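Local coordinates for protein inactive dihydropteroate synthase 2 (Mycobacterium tuberculosis, PDB 2VP8) that seems to lack dihydropteroate synthase activity and probably plays no part in folate metabolism, although it probably can still bind the inhibitor dapsone, at residues 44-49 / 289-294; 80-85 / 116-121; 122-127 / 139-144. All coordinates share one frame; numbering follows the deposited sequence.

Interaction 1 (44-49 / 289-294)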
ATOM      1  N   ILE B  44       2.437  -2.109  15.713  1.00 34.12           N
ATOM      2  CA  ILE B  44       2.116  -3.488  15.361  1.00 34.89           C
ATOM      3  C   ILE B  44       1.676  -4.282  16.592  1.00 35.34           C
ATOM      4  O   ILE B  44       2.398  -4.346  17.594  1.00 35.82           O
ATOM      5  CB  ILE B  44       3.334  -4.198  14.757  1.00 35.01           C
ATOM      6  CG1 ILE B  44       3.881  -3.416  13.554  1.00 35.12           C
ATOM      7  CG2 ILE B  44       2.975  -5.649  14.380  1.00 35.58           C
ATOM      8  CD1 ILE B  44       5.300  -3.798  13.173  1.00 33.76           C
ATOM      9  N   MET B  45       0.490  -4.880  16.503  1.00 35.75           N
ATOM     10  CA  MET B  45      -0.005  -5.826  17.496  1.00 36.06           C
ATOM     11  C   MET B  45       0.189  -7.244  16.945  1.00 36.72           C
ATOM     12  O   MET B  45      -0.391  -7.610  15.927  1.00 36.44           O
ATOM     13  CB  MET B  45      -1.473  -5.546  17.803  1.00 35.85           C
ATOM     14  CG  MET B  45      -2.125  -6.532  18.733  1.00 36.08           C
ATOM     15  SD  MET B  45      -3.914  -6.285  18.875  1.00 35.93           S
ATOM     16  CE  MET B  45      -3.975  -5.224  20.314  1.00 34.17           C
ATOM     17  N   ALA B  46       1.032  -8.024  17.613  1.00 37.44           N
ATOM     18  CA  ALA B  46       1.370  -9.367  17.171  1.00 37.77           C
ATOM     19  C   ALA B  46       0.463 -10.398  17.831  1.00 38.43           C
ATOM     20  O   ALA B  46       0.411 -10.490  19.055  1.00 38.72           O
ATOM     21  CB  ALA B  46       2.802  -9.650  17.501  1.00 37.54           C
ATOM     22  N   ILE B  47      -0.255 -11.164  17.014  1.00 38.98           N
ATOM     23  CA  ILE B  47      -1.130 -12.222  17.505  1.00 39.44           C
ATOM     24  C   ILE B  47      -0.311 -13.442  17.931  1.00 40.29           C
ATOM     25  O   ILE B  47       0.381 -14.050  17.119  1.00 40.13           O
ATOM     26  CB  ILE B  47      -2.158 -12.651  16.426  1.00 39.47           C
ATOM     27  CG1 ILE B  47      -3.031 -11.469  16.006  1.00 39.16           C
ATOM     28  CG2 ILE B  47      -3.014 -13.821  16.919  1.00 38.99           C
ATOM     29  CD1 ILE B  47      -3.897 -11.731  14.795  1.00 38.99           C
ATOM     30  N   VAL B  48      -0.400 -13.801  19.206  1.00 41.37           N
ATOM     31  CA  VAL B  48       0.249 -15.007  19.702  1.00 42.49           C
ATOM     32  C   VAL B  48      -0.767 -15.910  20.396  1.00 43.32           C
ATOM     33  O   VAL B  48      -1.411 -15.508  21.361  1.00 43.57           O
ATOM     34  CB  VAL B  48       1.432 -14.679  20.648  1.00 42.54           C
ATOM     35  CG1 VAL B  48       1.975 -15.944  21.296  1.00 42.68           C
ATOM     36  CG2 VAL B  48       2.536 -13.988  19.882  1.00 42.41           C
ATOM     37  N   ASN B  49      -0.898 -17.132  19.888  1.00 44.37           N
ATOM     38  CA  ASN B  49      -1.773 -18.142  20.477  1.00 45.24           C
ATOM     39  C   ASN B  49      -0.996 -19.264  21.162  1.00 45.66           C
ATOM     40  O   ASN B  49       0.076 -19.656  20.705  1.00 45.77           O
ATOM     41  CB  ASN B  49      -2.673 -18.744  19.398  1.00 45.42           C
ATOM     42  CG  ASN B  49      -3.577 -17.710  18.749  1.00 46.34           C
ATOM     43  OD1 ASN B  49      -4.278 -16.967  19.437  1.00 47.70           O
ATOM     44  ND2 ASN B  49      -3.570 -17.664  17.418  1.00 46.60           N
ATOM     45  N   HIS B 289      -0.324 -11.432  12.182  1.00 38.38           N
ATOM     46  CA  HIS B 289       0.438 -12.623  12.538  1.00 38.96           C
ATOM     47  C   HIS B 289       1.907 -12.410  12.166  1.00 39.73           C
ATOM     48  O   HIS B 289       2.798 -12.637  12.987  1.00 40.11           O
ATOM     49  CB  HIS B 289      -0.095 -13.842  11.799  1.00 38.76           C
ATOM     50  CG  HIS B 289      -1.480 -14.234  12.195  1.00 38.38           C
ATOM     51  ND1 HIS B 289      -2.600 -13.723  11.579  1.00 38.56           N
ATOM     52  CD2 HIS B 289      -1.926 -15.097  13.136  1.00 37.94           C
ATOM     53  CE1 HIS B 289      -3.679 -14.251  12.126  1.00 38.24           C
ATOM     54  NE2 HIS B 289      -3.298 -15.091  13.072  1.00 37.99           N
ATOM     55  N   GLU B 290       2.146 -11.976  10.928  1.00 40.31           N
ATOM     56  CA  GLU B 290       3.491 -11.725  10.427  1.00 40.98           C
ATOM     57  C   GLU B 290       3.871 -10.294  10.731  1.00 40.67           C
ATOM     58  O   GLU B 290       3.367  -9.346  10.097  1.00 41.08           O
ATOM     59  CB  GLU B 290       3.578 -11.969   8.914  1.00 41.45           C
ATOM     60  CG  GLU B 290       4.823 -12.764   8.464  1.00 44.06           C
ATOM     61  CD  GLU B 290       6.148 -11.985   8.573  1.00 46.48           C
ATOM     62  OE1 GLU B 290       7.034 -12.404   9.360  1.00 47.71           O
ATOM     63  OE2 GLU B 290       6.306 -10.966   7.871  1.00 46.34           O
ATOM     64  N   VAL B 291       4.775 -10.146  11.694  1.00 39.99           N
ATOM     65  CA  VAL B 291       5.202  -8.835  12.179  1.00 39.20           C
ATOM     66  C   VAL B 291       6.130  -8.110  11.204  1.00 38.82           C
ATOM     67  O   VAL B 291       5.908  -6.948  10.903  1.00 38.91           O
ATOM     68  CB  VAL B 291       5.876  -8.956  13.565  1.00 39.18           C
ATOM     69  CG1 VAL B 291       6.292  -7.589  14.081  1.00 39.41           C
ATOM     70  CG2 VAL B 291       4.941  -9.630  14.543  1.00 38.24           C
ATOM     71  N   ALA B 292       7.159  -8.805  10.713  1.00 38.24           N
ATOM     72  CA  ALA B 292       8.183  -8.200   9.859  1.00 37.85           C
ATOM     73  C   ALA B 292       7.663  -7.565   8.546  1.00 37.83           C
ATOM     74  O   ALA B 292       8.047  -6.442   8.209  1.00 38.00           O
ATOM     75  CB  ALA B 292       9.302  -9.193   9.586  1.00 37.47           C
ATOM     76  N   ALA B 293       6.802  -8.272   7.810  1.00 37.48           N
ATOM     77  CA  ALA B 293       6.287  -7.759   6.536  1.00 37.28           C
ATOM     78  C   ALA B 293       5.527  -6.472   6.782  1.00 37.28           C
ATOM     79  O   ALA B 293       5.651  -5.501   6.032  1.00 36.91           O
ATOM     80  CB  ALA B 293       5.398  -8.778   5.842  1.00 36.98           C
ATOM     81  N   THR B 294       4.751  -6.469   7.859  1.00 37.55           N
ATOM     82  CA  THR B 294       3.976  -5.297   8.233  1.00 37.70           C
ATOM     83  C   THR B 294       4.908  -4.178   8.675  1.00 37.66           C
ATOM     84  O   THR B 294       4.739  -3.028   8.254  1.00 37.96           O
ATOM     85  CB  THR B 294       2.957  -5.635   9.321  1.00 37.72           C
ATOM     86  OG1 THR B 294       2.102  -6.680   8.837  1.00 38.44           O
ATOM     87  CG2 THR B 294       2.117  -4.420   9.670  1.00 37.93           C
TER

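Interaction 2 (80-85 / 116-121)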
ATOM      1  N   ASP B  80       4.764  -3.956  18.818  1.00 40.53           N
ATOM      2  CA  ASP B  80       4.558  -2.961  19.856  1.00 40.38           C
ATOM      3  C   ASP B  80       3.630  -3.514  20.917  1.00 40.25           C
ATOM      4  O   ASP B  80       3.722  -3.146  22.088  1.00 40.03           O
ATOM      5  CB  ASP B  80       3.997  -1.693  19.245  1.00 40.32           C
ATOM      6  CG  ASP B  80       4.960  -1.058  18.282  1.00 40.61           C
ATOM      7  OD1 ASP B  80       6.005  -0.536  18.750  1.00 41.88           O
ATOM      8  OD2 ASP B  80       4.684  -1.099  17.064  1.00 39.17           O
ATOM      9  N   VAL B  81       2.740  -4.405  20.482  1.00 39.93           N
ATOM     10  CA  VAL B  81       1.834  -5.107  21.362  1.00 39.72           C
ATOM     11  C   VAL B  81       1.928  -6.593  21.049  1.00 39.67           C
ATOM     12  O   VAL B  81       2.020  -6.974  19.890  1.00 39.62           O
ATOM     13  CB  VAL B  81       0.383  -4.624  21.169  1.00 39.81           C
ATOM     14  CG1 VAL B  81      -0.570  -5.388  22.070  1.00 39.84           C
ATOM     15  CG2 VAL B  81       0.269  -3.125  21.444  1.00 39.73           C
ATOM     16  N   ILE B  82       1.941  -7.421  22.088  1.00 39.64           N
ATOM     17  CA  ILE B  82       1.755  -8.849  21.930  1.00 39.72           C
ATOM     18  C   ILE B  82       0.336  -9.141  22.379  1.00 40.26           C
ATOM     19  O   ILE B  82      -0.030  -8.907  23.530  1.00 40.85           O
ATOM     20  CB  ILE B  82       2.769  -9.685  22.768  1.00 39.85           C
ATOM     21  CG1 ILE B  82       4.215  -9.257  22.481  1.00 38.85           C
ATOM     22  CG2 ILE B  82       2.593 -11.186  22.513  1.00 38.97           C
ATOM     23  CD1 ILE B  82       4.662  -9.486  21.058  1.00 37.03           C
ATOM     24  N   ASP B  83      -0.466  -9.641  21.452  1.00 40.69           N
ATOM     25  CA  ASP B  83      -1.865  -9.926  21.709  1.00 41.03           C
ATOM     26  C   ASP B  83      -2.024 -11.421  21.972  1.00 41.22           C
ATOM     27  O   ASP B  83      -1.984 -12.227  21.044  1.00 41.63           O
ATOM     28  CB  ASP B  83      -2.707  -9.465  20.515  1.00 40.88           C
ATOM     29  CG  ASP B  83      -4.180  -9.624  20.742  1.00 41.49           C
ATOM     30  OD1 ASP B  83      -4.726  -9.014  21.690  1.00 42.02           O
ATOM     31  OD2 ASP B  83      -4.802 -10.356  19.952  1.00 43.59           O
ATOM     32  N   VAL B  84      -2.196 -11.777  23.245  1.00 41.30           N
ATOM     33  CA  VAL B  84      -2.229 -13.172  23.676  1.00 41.27           C
ATOM     34  C   VAL B  84      -3.638 -13.749  23.578  1.00 41.55           C
ATOM     35  O   VAL B  84      -4.580 -13.192  24.141  1.00 41.59           O
ATOM     36  CB  VAL B  84      -1.694 -13.321  25.120  1.00 41.21           C
ATOM     37  CG1 VAL B  84      -1.720 -14.763  25.552  1.00 41.27           C
ATOM     38  CG2 VAL B  84      -0.279 -12.786  25.232  1.00 41.02           C
ATOM     39  N   GLY B  85      -3.772 -14.864  22.862  1.00 41.83           N
ATOM     40  CA  GLY B  85      -5.061 -15.550  22.697  1.00 42.33           C
ATOM     41  C   GLY B  85      -4.998 -17.043  22.981  1.00 42.73           C
ATOM     42  O   GLY B  85      -3.972 -17.556  23.445  1.00 42.92           O
ATOM     43  N   PRO B 116       9.658  -7.031  30.448  1.00 38.38           N
ATOM     44  CA  PRO B 116       9.000  -6.180  31.442  1.00 38.75           C
ATOM     45  C   PRO B 116       8.343  -4.943  30.836  1.00 39.26           C
ATOM     46  O   PRO B 116       7.319  -4.490  31.343  1.00 39.68           O
ATOM     47  CB  PRO B 116      10.145  -5.764  32.375  1.00 38.84           C
ATOM     48  CG  PRO B 116      11.236  -6.748  32.125  1.00 38.63           C
ATOM     49  CD  PRO B 116      11.107  -7.137  30.689  1.00 38.14           C
ATOM     50  N   ASP B 117       8.918  -4.413  29.761  1.00 39.55           N
ATOM     51  CA  ASP B 117       8.438  -3.171  29.163  1.00 39.96           C
ATOM     52  C   ASP B 117       7.553  -3.395  27.937  1.00 40.18           C
ATOM     53  O   ASP B 117       7.265  -2.457  27.180  1.00 40.35           O
ATOM     54  CB  ASP B 117       9.627  -2.279  28.810  1.00 40.00           C
ATOM     55  CG  ASP B 117      10.254  -1.652  30.029  1.00 41.30           C
ATOM     56  OD1 ASP B 117       9.567  -0.843  30.691  1.00 42.94           O
ATOM     57  OD2 ASP B 117      11.427  -1.964  30.330  1.00 42.01           O
ATOM     58  N   GLN B 118       7.122  -4.636  27.741  1.00 40.24           N
ATOM     59  CA  GLN B 118       6.347  -4.981  26.557  1.00 40.37           C
ATOM     60  C   GLN B 118       4.887  -4.709  26.817  1.00 40.13           C
ATOM     61  O   GLN B 118       4.368  -5.054  27.868  1.00 40.55           O
ATOM     62  CB  GLN B 118       6.541  -6.453  26.177  1.00 40.55           C
ATOM     63  CG  GLN B 118       5.765  -6.889  24.942  1.00 41.14           C
ATOM     64  CD  GLN B 118       6.179  -6.126  23.705  1.00 41.69           C
ATOM     65  OE1 GLN B 118       7.352  -6.106  23.350  1.00 42.84           O
ATOM     66  NE2 GLN B 118       5.217  -5.491  23.044  1.00 41.83           N
ATOM     67  N   LEU B 119       4.216  -4.087  25.864  1.00 39.64           N
ATOM     68  CA  LEU B 119       2.800  -3.864  26.032  1.00 39.39           C
ATOM     69  C   LEU B 119       2.073  -5.153  25.672  1.00 38.87           C
ATOM     70  O   LEU B 119       2.214  -5.667  24.566  1.00 39.07           O
ATOM     71  CB  LEU B 119       2.358  -2.638  25.227  1.00 39.30           C
ATOM     72  CG  LEU B 119       0.927  -2.301  24.828  1.00 39.81           C
ATOM     73  CD1 LEU B 119      -0.089  -2.538  25.907  1.00 40.99           C
ATOM     74  CD2 LEU B 119       0.898  -0.864  24.377  1.00 39.92           C
ATOM     75  N   ILE B 120       1.336  -5.692  26.637  1.00 38.28           N
ATOM     76  CA  ILE B 120       0.634  -6.954  26.462  1.00 37.89           C
ATOM     77  C   ILE B 120      -0.862  -6.710  26.382  1.00 37.83           C
ATOM     78  O   ILE B 120      -1.428  -5.990  27.209  1.00 37.90           O
ATOM     79  CB  ILE B 120       0.916  -7.937  27.634  1.00 37.87           C
ATOM     80  CG1 ILE B 120       2.407  -8.265  27.727  1.00 37.32           C
ATOM     81  CG2 ILE B 120       0.104  -9.224  27.473  1.00 37.71           C
ATOM     82  CD1 ILE B 120       2.829  -8.811  29.079  1.00 36.05           C
ATOM     83  N   SER B 121      -1.505  -7.306  25.383  1.00 37.62           N
ATOM     84  CA  SER B 121      -2.964  -7.297  25.324  1.00 37.53           C
ATOM     85  C   SER B 121      -3.527  -8.708  25.357  1.00 37.22           C
ATOM     86  O   SER B 121      -2.872  -9.669  24.927  1.00 37.57           O
ATOM     87  CB  SER B 121      -3.474  -6.543  24.097  1.00 37.69           C
ATOM     88  OG  SER B 121      -3.158  -7.222  22.902  1.00 38.54           O
TER
HETATM   89  O   HOH W   1       5.373  -2.479  24.091  1.00 31.22           O

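Interaction 3 (122-127 / 139-144)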
ATOM      1  N   VAL B 122      -4.734  -8.833  25.886  1.00 36.52           N
ATOM      2  CA  VAL B 122      -5.387 -10.127  25.961  1.00 35.93           C
ATOM      3  C   VAL B 122      -6.575 -10.177  24.998  1.00 35.81           C
ATOM      4  O   VAL B 122      -7.447  -9.304  25.022  1.00 35.59           O
ATOM      5  CB  VAL B 122      -5.769 -10.504  27.434  1.00 35.72           C
ATOM      6  CG1 VAL B 122      -6.584  -9.405  28.102  1.00 34.99           C
ATOM      7  CG2 VAL B 122      -6.493 -11.845  27.497  1.00 35.72           C
ATOM      8  N   ASP B 123      -6.566 -11.189  24.131  1.00 35.86           N
ATOM      9  CA  ASP B 123      -7.676 -11.463  23.217  1.00 36.14           C
ATOM     10  C   ASP B 123      -8.791 -12.280  23.900  1.00 35.87           C
ATOM     11  O   ASP B 123      -8.820 -13.513  23.820  1.00 35.71           O
ATOM     12  CB  ASP B 123      -7.168 -12.176  21.953  1.00 36.23           C
ATOM     13  CG  ASP B 123      -8.267 -12.388  20.907  1.00 37.25           C
ATOM     14  OD1 ASP B 123      -9.441 -12.062  21.174  1.00 37.46           O
ATOM     15  OD2 ASP B 123      -7.954 -12.886  19.805  1.00 39.08           O
ATOM     16  N   THR B 124      -9.706 -11.580  24.569  1.00 35.74           N
ATOM     17  CA  THR B 124     -10.825 -12.224  25.254  1.00 35.70           C
ATOM     18  C   THR B 124     -12.090 -11.376  25.209  1.00 35.81           C
ATOM     19  O   THR B 124     -12.025 -10.148  25.184  1.00 35.97           O
ATOM     20  CB  THR B 124     -10.490 -12.575  26.726  1.00 35.60           C
ATOM     21  OG1 THR B 124     -11.604 -13.249  27.324  1.00 35.72           O
ATOM     22  CG2 THR B 124     -10.167 -11.324  27.537  1.00 35.37           C
ATOM     23  N   TRP B 125     -13.238 -12.041  25.202  1.00 35.91           N
ATOM     24  CA  TRP B 125     -14.522 -11.357  25.245  1.00 35.97           C
ATOM     25  C   TRP B 125     -15.181 -11.489  26.617  1.00 35.89           C
ATOM     26  O   TRP B 125     -16.164 -10.807  26.905  1.00 35.75           O
ATOM     27  CB  TRP B 125     -15.447 -11.892  24.153  1.00 36.16           C
ATOM     28  CG  TRP B 125     -15.716 -13.366  24.247  1.00 36.42           C
ATOM     29  CD1 TRP B 125     -14.943 -14.374  23.745  1.00 36.61           C
ATOM     30  CD2 TRP B 125     -16.843 -13.997  24.874  1.00 36.51           C
ATOM     31  NE1 TRP B 125     -15.515 -15.593  24.023  1.00 36.59           N
ATOM     32  CE2 TRP B 125     -16.682 -15.392  24.713  1.00 36.48           C
ATOM     33  CE3 TRP B 125     -17.973 -13.521  25.555  1.00 36.57           C
ATOM     34  CZ2 TRP B 125     -17.608 -16.317  25.208  1.00 36.56           C
ATOM     35  CZ3 TRP B 125     -18.896 -14.444  26.049  1.00 36.67           C
ATOM     36  CH2 TRP B 125     -18.705 -15.826  25.873  1.00 36.63           C
ATOM     37  N   ARG B 126     -14.613 -12.355  27.458  1.00 35.96           N
ATOM     38  CA  ARG B 126     -15.144 -12.647  28.796  1.00 35.96           C
ATOM     39  C   ARG B 126     -14.464 -11.817  29.884  1.00 35.88           C
ATOM     40  O   ARG B 126     -13.239 -11.818  30.002  1.00 35.93           O
ATOM     41  CB  ARG B 126     -14.996 -14.136  29.119  1.00 35.94           C
ATOM     42  CG  ARG B 126     -15.887 -15.063  28.308  1.00 36.32           C
ATOM     43  CD  ARG B 126     -15.726 -16.497  28.772  1.00 37.26           C
ATOM     44  NE  ARG B 126     -17.011 -17.197  28.829  1.00 38.90           N
ATOM     45  CZ  ARG B 126     -17.338 -18.249  28.082  1.00 39.12           C
ATOM     46  NH1 ARG B 126     -16.468 -18.747  27.207  1.00 39.35           N
ATOM     47  NH2 ARG B 126     -18.537 -18.809  28.216  1.00 38.23           N
ATOM     48  N   ALA B 127     -15.272 -11.121  30.679  1.00 35.96           N
ATOM     49  CA  ALA B 127     -14.784 -10.233  31.740  1.00 36.10           C
ATOM     50  C   ALA B 127     -13.963 -10.948  32.823  1.00 36.17           C
ATOM     51  O   ALA B 127     -12.966 -10.409  33.306  1.00 36.00           O
ATOM     52  CB  ALA B 127     -15.950  -9.480  32.368  1.00 36.09           C
ATOM     53  N   ASP B 139      -1.966  -5.185  29.796  1.00 36.15           N
ATOM     54  CA  ASP B 139      -2.115  -3.740  29.858  1.00 35.83           C
ATOM     55  C   ASP B 139      -3.348  -3.286  29.093  1.00 35.36           C
ATOM     56  O   ASP B 139      -3.871  -2.192  29.325  1.00 35.43           O
ATOM     57  CB  ASP B 139      -0.871  -3.067  29.277  1.00 35.85           C
ATOM     58  CG  ASP B 139       0.413  -3.682  29.793  1.00 37.02           C
ATOM     59  OD1 ASP B 139       0.691  -3.557  31.004  1.00 39.18           O
ATOM     60  OD2 ASP B 139       1.145  -4.305  28.995  1.00 38.02           O
ATOM     61  N   LEU B 140      -3.809  -4.139  28.188  1.00 34.79           N
ATOM     62  CA  LEU B 140      -4.837  -3.775  27.233  1.00 34.11           C
ATOM     63  C   LEU B 140      -5.778  -4.948  27.046  1.00 34.02           C
ATOM     64  O   LEU B 140      -5.335  -6.076  26.846  1.00 34.21           O
ATOM     65  CB  LEU B 140      -4.172  -3.394  25.898  1.00 34.27           C
ATOM     66  CG  LEU B 140      -4.959  -3.086  24.619  1.00 33.82           C
ATOM     67  CD1 LEU B 140      -5.908  -1.887  24.795  1.00 33.77           C
ATOM     68  CD2 LEU B 140      -3.998  -2.827  23.492  1.00 33.29           C
ATOM     69  N   ILE B 141      -7.078  -4.693  27.120  1.00 33.82           N
ATOM     70  CA  ILE B 141      -8.045  -5.727  26.785  1.00 33.58           C
ATOM     71  C   ILE B 141      -8.464  -5.573  25.329  1.00 33.61           C
ATOM     72  O   ILE B 141      -8.928  -4.509  24.905  1.00 33.35           O
ATOM     73  CB  ILE B 141      -9.272  -5.708  27.699  1.00 33.64           C
ATOM     74  CG1 ILE B 141      -8.843  -5.689  29.174  1.00 33.34           C
ATOM     75  CG2 ILE B 141     -10.171  -6.911  27.392  1.00 33.69           C
ATOM     76  CD1 ILE B 141      -9.899  -5.198  30.112  1.00 31.58           C
ATOM     77  N   ASN B 142      -8.264  -6.639  24.565  1.00 33.68           N
ATOM     78  CA  ASN B 142      -8.681  -6.673  23.181  1.00 33.92           C
ATOM     79  C   ASN B 142      -9.953  -7.496  23.045  1.00 34.52           C
ATOM     80  O   ASN B 142      -9.906  -8.681  22.695  1.00 34.20           O
ATOM     81  CB  ASN B 142      -7.568  -7.232  22.303  1.00 33.87           C
ATOM     82  CG  ASN B 142      -7.841  -7.050  20.830  1.00 33.24           C
ATOM     83  OD1 ASN B 142      -8.768  -6.340  20.444  1.00 32.79           O
ATOM     84  ND2 ASN B 142      -7.030  -7.690  19.993  1.00 32.15           N
ATOM     85  N   ASP B 143     -11.086  -6.854  23.346  1.00 35.22           N
ATOM     86  CA  ASP B 143     -12.396  -7.473  23.198  1.00 36.09           C
ATOM     87  C   ASP B 143     -12.692  -7.680  21.720  1.00 36.55           C
ATOM     88  O   ASP B 143     -13.204  -6.793  21.038  1.00 36.55           O
ATOM     89  CB  ASP B 143     -13.486  -6.630  23.870  1.00 36.28           C
ATOM     90  CG  ASP B 143     -14.847  -7.328  23.889  1.00 36.83           C
ATOM     91  OD1 ASP B 143     -15.033  -8.309  23.132  1.00 37.21           O
ATOM     92  OD2 ASP B 143     -15.735  -6.886  24.662  1.00 37.37           O
ATOM     93  N   THR B 144     -12.359  -8.876  21.248  1.00 37.20           N
ATOM     94  CA  THR B 144     -12.445  -9.224  19.835  1.00 37.85           C
ATOM     95  C   THR B 144     -13.893  -9.389  19.321  1.00 38.34           C
ATOM     96  O   THR B 144     -14.118  -9.508  18.112  1.00 38.31           O
ATOM     97  CB  THR B 144     -11.589 -10.484  19.536  1.00 37.73           C
ATOM     98  OG1 THR B 144     -11.407 -10.626  18.125  1.00 37.89           O
ATOM     99  CG2 THR B 144     -12.234 -11.753  20.103  1.00 37.69           C
TER

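Interaction 1 (44-49 / 289-294)
Ile44, on the first strand of the TIM barrel, meets Val291 in the opening turn of the last helix, and the contact shows how such a barrel brings its first strand and last helix together. The methyl CG2 of Ile44 comes obliquely against Val291 CG1 at 3.9 Å; CD1, at the tip of the other branch, also lies by Val291 CG1, 4.0 Å away, and Ile44 CG1 has Thr294 CG2 as a looser neighbour at 4.4 Å. Two residues on, Ala46 CB meets the other methyl of the same valine, 3.7 Å from Val291 CG2, so one short strand face receives both branches. Ala74 of helix 65-76 packs on Ala46 and Val291 alike, joining a second helix to this layer.

Ile47 ends the contact in a different way. Its CG1 lies anti to the carbonyl carbon (chi1 -60°), which carries CD1 over one face of the His289 imidazole. This CH-pi contact is 3.9 Å from CD1 to the ring centroid and 18° off the ring normal, displaced toward the CE1 and NE2 rim. On the same ring, ND1 makes a weak hydrogen bond to Ser251 OG. Glu290 is the N-cap residue of the helix that follows: Ala293 N donates to its OE2 at 2.7 Å, on the syn side, 28° out of the carboxylate plane. Thr294 OG1 donates to Glu290 O, a side-chain to backbone hydrogen bond of 3.2 Å.

Interaction 2 (80-85 / 116-121)
Ser121 and Asp83 are joined by a side-chain hydrogen bond across these neighbouring strands: Ser121 OG donates to Asp83 OD1 at 2.7 Å. The serine OG sits between its own backbone N and carbonyl carbon (chi1 68°), while the aspartate CG is anti to its backbone N (chi1 -175°), an arrangement that presents the anti lone pair of OD1 to the hydroxyl. Beside this pair, Val81 CG2 packs against Leu119 CG at 3.5 Å. Among the backbone bonds, Ile82 N donates to Leu119 O at 3.0 Å, Ser121 N to Ile82 O at 2.9 Å and Val84 N to Ser121 O at 2.8 Å.

This is the parallel pairing of the second and third strands of a TIM barrel, joined by a beta-alpha-beta crossover through helix 98-114. Val81, Asp83, Leu119 and Ser121 share one face of the sheet; Ile82 and Ile120 look the other way, toward the helices. There the Gln118 chain, bent at chi2, lays CG across Ile82 CG1 at about a right angle, 3.8 Å away. Beside Asp80 and Leu119, a water donates to Asp80 O and accepts from Leu119 N, 2.7 Å from each. Farther out, Asn142 ND2 is a second donor to Asp83 OD1, and Arg287 forms a salt bridge with Asp83 OD2.

Interaction 3 (122-127 / 139-144)
Val122 and Asn142 lie on adjacent parallel strands of a right-handed beta-alpha-beta unit, in which helix 127-136 leads from one strand to the next. Val122 N donates to Leu140 O at 3.0 Å, and Val122 O in turn accepts from Asn142 N at 2.8 Å. The valine also sets CG1 beside Ile141 CG2, 4.4 Å away, on the side covered by helix 127-136. Beyond these bonds the pairing slackens: Thr124 N reaches Asn142 O in a weak bond of 3.5 Å, and Thr124 O takes a CA-H...O contact from Asp143 CA at 3.4 Å.

The segments here enter the loops at the C-terminal end of the TIM barrel, where active sites of this fold lie. The Asp123 and Thr144 side chains lie obliquely side by side, and Asp123 OD2 is engaged by a salt bridge from Arg287. The nearest side-chain atoms of Thr144 and His220, a residue probably characteristic of family members without synthase activity, are about 3 Å apart. Asp143 OD1 lies against Trp125 CB and accepts from the backbone N of Trp145 and Gly146. In an ST turn, Thr124 OG1 accepts from Arg126 N at 3.1 Å, while Arg126 CG sits 3.5 Å above the centre of the Trp125 ring.

In the fold
After an N-terminal hairpin, strand 43-49 is the first of the barrel; its contact with segment 289-294 forms only after the chain has run through the rest, so interaction 1 closes a loop of some 240 residues and returns the last helix to the first barrel strand. Interactions 2 and 3 fall within that loop. They follow in series, interaction 2 closing over helix 98-114 before interaction 3 opens, and they share strand 119-123. Neighbouring strands carry the three contacts into one sheet: Ala46 O probably accepts from Asp83 N, and Val84 O from Asp123 N. Across the sheet's inner side, the Met45 side chain reaches Asp83 and Ser121 of interaction 2 and Leu140 and Asn142 of interaction 3.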